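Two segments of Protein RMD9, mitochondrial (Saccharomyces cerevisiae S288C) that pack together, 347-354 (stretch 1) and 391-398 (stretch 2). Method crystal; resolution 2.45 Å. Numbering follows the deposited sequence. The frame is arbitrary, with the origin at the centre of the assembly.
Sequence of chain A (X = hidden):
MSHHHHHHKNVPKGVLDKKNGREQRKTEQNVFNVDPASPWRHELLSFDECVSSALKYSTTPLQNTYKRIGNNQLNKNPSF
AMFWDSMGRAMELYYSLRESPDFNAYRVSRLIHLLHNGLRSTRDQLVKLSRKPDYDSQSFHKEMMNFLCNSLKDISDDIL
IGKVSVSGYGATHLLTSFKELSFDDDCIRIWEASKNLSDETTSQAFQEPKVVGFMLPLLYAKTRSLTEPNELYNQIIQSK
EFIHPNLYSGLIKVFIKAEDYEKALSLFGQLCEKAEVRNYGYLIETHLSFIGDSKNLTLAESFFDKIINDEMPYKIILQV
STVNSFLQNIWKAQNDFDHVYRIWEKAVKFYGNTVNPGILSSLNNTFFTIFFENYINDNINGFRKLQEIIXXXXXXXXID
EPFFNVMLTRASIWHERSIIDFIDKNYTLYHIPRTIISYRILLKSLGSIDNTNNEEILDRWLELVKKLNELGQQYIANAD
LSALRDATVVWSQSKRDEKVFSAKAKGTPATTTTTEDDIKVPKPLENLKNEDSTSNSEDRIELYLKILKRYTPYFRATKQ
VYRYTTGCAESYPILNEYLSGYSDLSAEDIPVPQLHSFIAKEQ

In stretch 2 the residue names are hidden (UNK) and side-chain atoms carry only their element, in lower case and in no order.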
# COMPACT_ATOMS: atom_id res chain seq x y z
N ALA A 347 -5.16 17.98 -5.82
CA ALA A 347 -5.36 16.54 -5.91
C ALA A 347 -6.76 16.14 -5.43
O ALA A 347 -7.41 15.29 -6.04
CB ALA A 347 -4.29 15.80 -5.12
N VAL A 348 -7.23 16.76 -4.35
CA VAL A 348 -8.55 16.44 -3.82
C VAL A 348 -9.63 16.83 -4.83
O VAL A 348 -10.60 16.08 -5.04
CB VAL A 348 -8.77 17.13 -2.46
CG1 VAL A 348 -10.23 17.05 -2.04
CG2 VAL A 348 -7.88 16.49 -1.41
N LYS A 349 -9.49 18.00 -5.46
CA LYS A 349 -10.47 18.40 -6.46
C LYS A 349 -10.41 17.51 -7.69
O LYS A 349 -11.45 17.22 -8.30
CB LYS A 349 -10.26 19.87 -6.86
CG LYS A 349 -10.80 20.86 -5.85
CD LYS A 349 -10.68 22.29 -6.36
CE LYS A 349 -11.36 23.26 -5.40
NZ LYS A 349 -11.25 24.67 -5.87
N PHE A 350 -9.22 17.06 -8.08
CA PHE A 350 -9.10 16.15 -9.21
C PHE A 350 -9.79 14.82 -8.93
O PHE A 350 -10.53 14.30 -9.78
CB PHE A 350 -7.63 15.92 -9.56
CG PHE A 350 -7.42 15.10 -10.80
CD1 PHE A 350 -7.32 15.70 -12.04
CD2 PHE A 350 -7.30 13.71 -10.72
CE1 PHE A 350 -7.12 14.95 -13.19
CE2 PHE A 350 -7.11 12.95 -11.86
CZ PHE A 350 -7.01 13.57 -13.09
N TYR A 351 -9.57 14.25 -7.74
CA TYR A 351 -10.16 12.97 -7.41
C TYR A 351 -11.68 13.08 -7.28
O TYR A 351 -12.43 12.36 -7.96
CB TYR A 351 -9.55 12.42 -6.12
CG TYR A 351 -8.10 11.99 -6.26
CD1 TYR A 351 -7.65 11.35 -7.40
CD2 TYR A 351 -7.20 12.23 -5.23
CE1 TYR A 351 -6.33 10.96 -7.52
CE2 TYR A 351 -5.87 11.84 -5.34
CZ TYR A 351 -5.45 11.20 -6.49
OH TYR A 351 -4.13 10.82 -6.60
N GLY A 352 -12.15 13.98 -6.43
CA GLY A 352 -13.58 14.13 -6.22
C GLY A 352 -14.19 12.83 -5.72
O GLY A 352 -13.74 12.24 -4.73
N ASN A 353 -15.23 12.37 -6.42
CA ASN A 353 -15.89 11.11 -6.12
C ASN A 353 -15.53 10.02 -7.12
O ASN A 353 -16.14 8.94 -7.10
CB ASN A 353 -17.41 11.30 -6.07
CG ASN A 353 -17.83 12.41 -5.13
OD1 ASN A 353 -18.01 12.19 -3.93
ND2 ASN A 353 -18.00 13.61 -5.67
N THR A 354 -14.57 10.28 -8.01
CA THR A 354 -14.25 9.35 -9.09
C THR A 354 -13.46 8.14 -8.59
O THR A 354 -13.59 7.05 -9.16
CB THR A 354 -13.47 10.07 -10.19
OG1 THR A 354 -14.12 11.31 -10.51
CG2 THR A 354 -13.40 9.21 -11.45
N UNK A 391 -13.68 22.67 5.78
CA UNK A 391 -14.59 23.40 4.90
C UNK A 391 -14.27 23.13 3.43
O UNK A 391 -15.18 22.89 2.63
o UNK A 391 -15.04 25.15 6.51
c UNK A 391 -14.52 24.90 5.20
c UNK A 391 -15.32 25.71 4.19
N UNK A 392 -12.99 23.16 3.07
CA UNK A 392 -12.62 22.89 1.68
C UNK A 392 -12.97 21.46 1.29
O UNK A 392 -13.50 21.21 0.20
c UNK A 392 -9.95 21.25 0.32
c UNK A 392 -10.23 22.47 -2.14
c UNK A 392 -10.72 23.08 -1.00
c UNK A 392 -9.60 21.24 -2.05
c UNK A 392 -11.12 23.14 1.47
c UNK A 392 -10.58 22.48 0.24
c UNK A 392 -9.46 20.63 -0.82
N UNK A 393 -12.64 20.50 2.16
CA UNK A 393 -12.91 19.10 1.85
C UNK A 393 -14.40 18.83 1.73
O UNK A 393 -14.83 18.03 0.89
c UNK A 393 -10.62 15.16 1.35
c UNK A 393 -12.01 16.78 2.49
c UNK A 393 -12.28 18.20 2.92
c UNK A 393 -11.50 14.15 1.71
c UNK A 393 -12.88 15.75 2.83
c UNK A 393 -12.63 14.44 2.45
o UNK A 393 -11.26 12.85 1.32
c UNK A 393 -10.87 16.46 1.75
N UNK A 394 -15.22 19.50 2.55
CA UNK A 394 -16.67 19.38 2.41
C UNK A 394 -17.14 19.92 1.07
O UNK A 394 -18.05 19.36 0.45
c UNK A 394 -17.37 20.11 3.56
o UNK A 394 -16.97 19.59 4.82
N UNK A 395 -16.53 21.01 0.60
CA UNK A 395 -16.94 21.61 -0.66
C UNK A 395 -16.64 20.76 -1.88
O UNK A 395 -17.23 20.99 -2.94
N UNK A 396 -15.75 19.78 -1.74
CA UNK A 396 -15.40 18.92 -2.86
C UNK A 396 -16.28 17.67 -2.91
O UNK A 396 -16.77 17.29 -3.97
c UNK A 396 -13.05 19.80 -2.78
c UNK A 396 -13.90 18.54 -2.78
c UNK A 396 -13.52 17.62 -3.93
N UNK A 397 -16.51 17.04 -1.76
CA UNK A 397 -17.24 15.79 -1.70
C UNK A 397 -17.78 15.60 -0.29
O UNK A 397 -17.42 16.34 0.63
c UNK A 397 -14.25 13.29 -1.67
c UNK A 397 -15.12 14.46 -1.23
c UNK A 397 -14.91 11.95 -1.36
c UNK A 397 -16.36 14.61 -2.10
n UNK A 397 -15.01 11.69 0.10
N UNK A 398 -18.64 14.60 -0.14
CA UNK A 398 -19.04 14.16 1.19
C UNK A 398 -17.83 13.58 1.91
O UNK A 398 -17.03 12.85 1.32
c UNK A 398 -23.96 13.20 0.41
c UNK A 398 -20.16 13.12 1.11
c UNK A 398 -21.52 13.69 0.74
n UNK A 398 -25.03 12.17 0.47
c UNK A 398 -22.59 12.62 0.75

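Position 391 carries three side-chain atoms, a carbon bearing one oxygen and one carbon, and none of them comes near stretch 1. A beta-branched hydroxyl side chain of this make-up is threonine. Thr391 is exposed, and its OG1 is hydrogen-bonded elsewhere in the structure, so the polar group is satisfied away from the contact.

At position 392 one carbon leads to a ring of six carbons with no heteroatom. The ring approaches Val348 and the aliphatic chain of Lys349, and it must be phenylalanine. CE1 of Phe392 lies 3.5 Å from CE of Lys349, which sits at the ring edge, near its plane, while CE2 of Phe392 is 3.9 Å from CG1 of Val348. A flat, apolar ring can serve both neighbours, although its CA-to-CB bond points sideways.

Position 393 again has a carbon and a six-carbon ring, now bearing an oxygen, and the ring touches Val348: this is tyrosine. CD1 of Tyr393 meets CG1 of Val348 at 3.9 Å, so the carbon ring adds to the apolar packing, while the hydroxyl finds a hydrogen-bonding partner just outside the stretches.

Position 394 has one carbon and one oxygen, out of reach of stretch 1. This is serine; OG of Ser394 also bonds to a residue just outside the stretches. Position 395 has no side-chain atoms and is therefore glycine. Nothing of stretch 1 would crowd a CB on Gly395, so this contact does not explain its smallness.

Position 396 shows a carbon carrying two carbons, pointing toward Val348, with further contacts to Lys349 and Gly352. It is valine, short and branched enough to fit closely against the helix: CG1 of Val396 lies 3.8 Å from CG1 of Val348 and 4.2 Å from CA of Gly352.

Position 397 has four carbons in a row ending in nitrogen, and the carbons touch Gly352 and Asn353; this is lysine. Its aliphatic part covers the loop, with CD of Lys397 3.3 Å from O of Gly352 and CB 3.5 Å from OD1 of Asn353. The chain then folds so that NZ of Lys397 donates a hydrogen bond to the backbone O of position 398 at 2.6 Å. Position 398 has the same atoms but an extended chain whose end leads away from stretch 1; this too is lysine, and Lys398 suits its exposed place.

The two helices run nearly parallel, at 18°, with axes 10.0 Å apart at closest approach. Val348 packs against Phe392, Tyr393 and Val396, and no hydrogen bond crosses between the stretches. Beyond this apolar cluster, Gly352 leaves the helix with positive phi, a conformation that favours glycine, as the second residue of a type II' turn from Tyr351 to Thr354; Gly352 and Asn353 of this turn meet Lys397.

Stretch 2 (391-398) TFYSGVKK
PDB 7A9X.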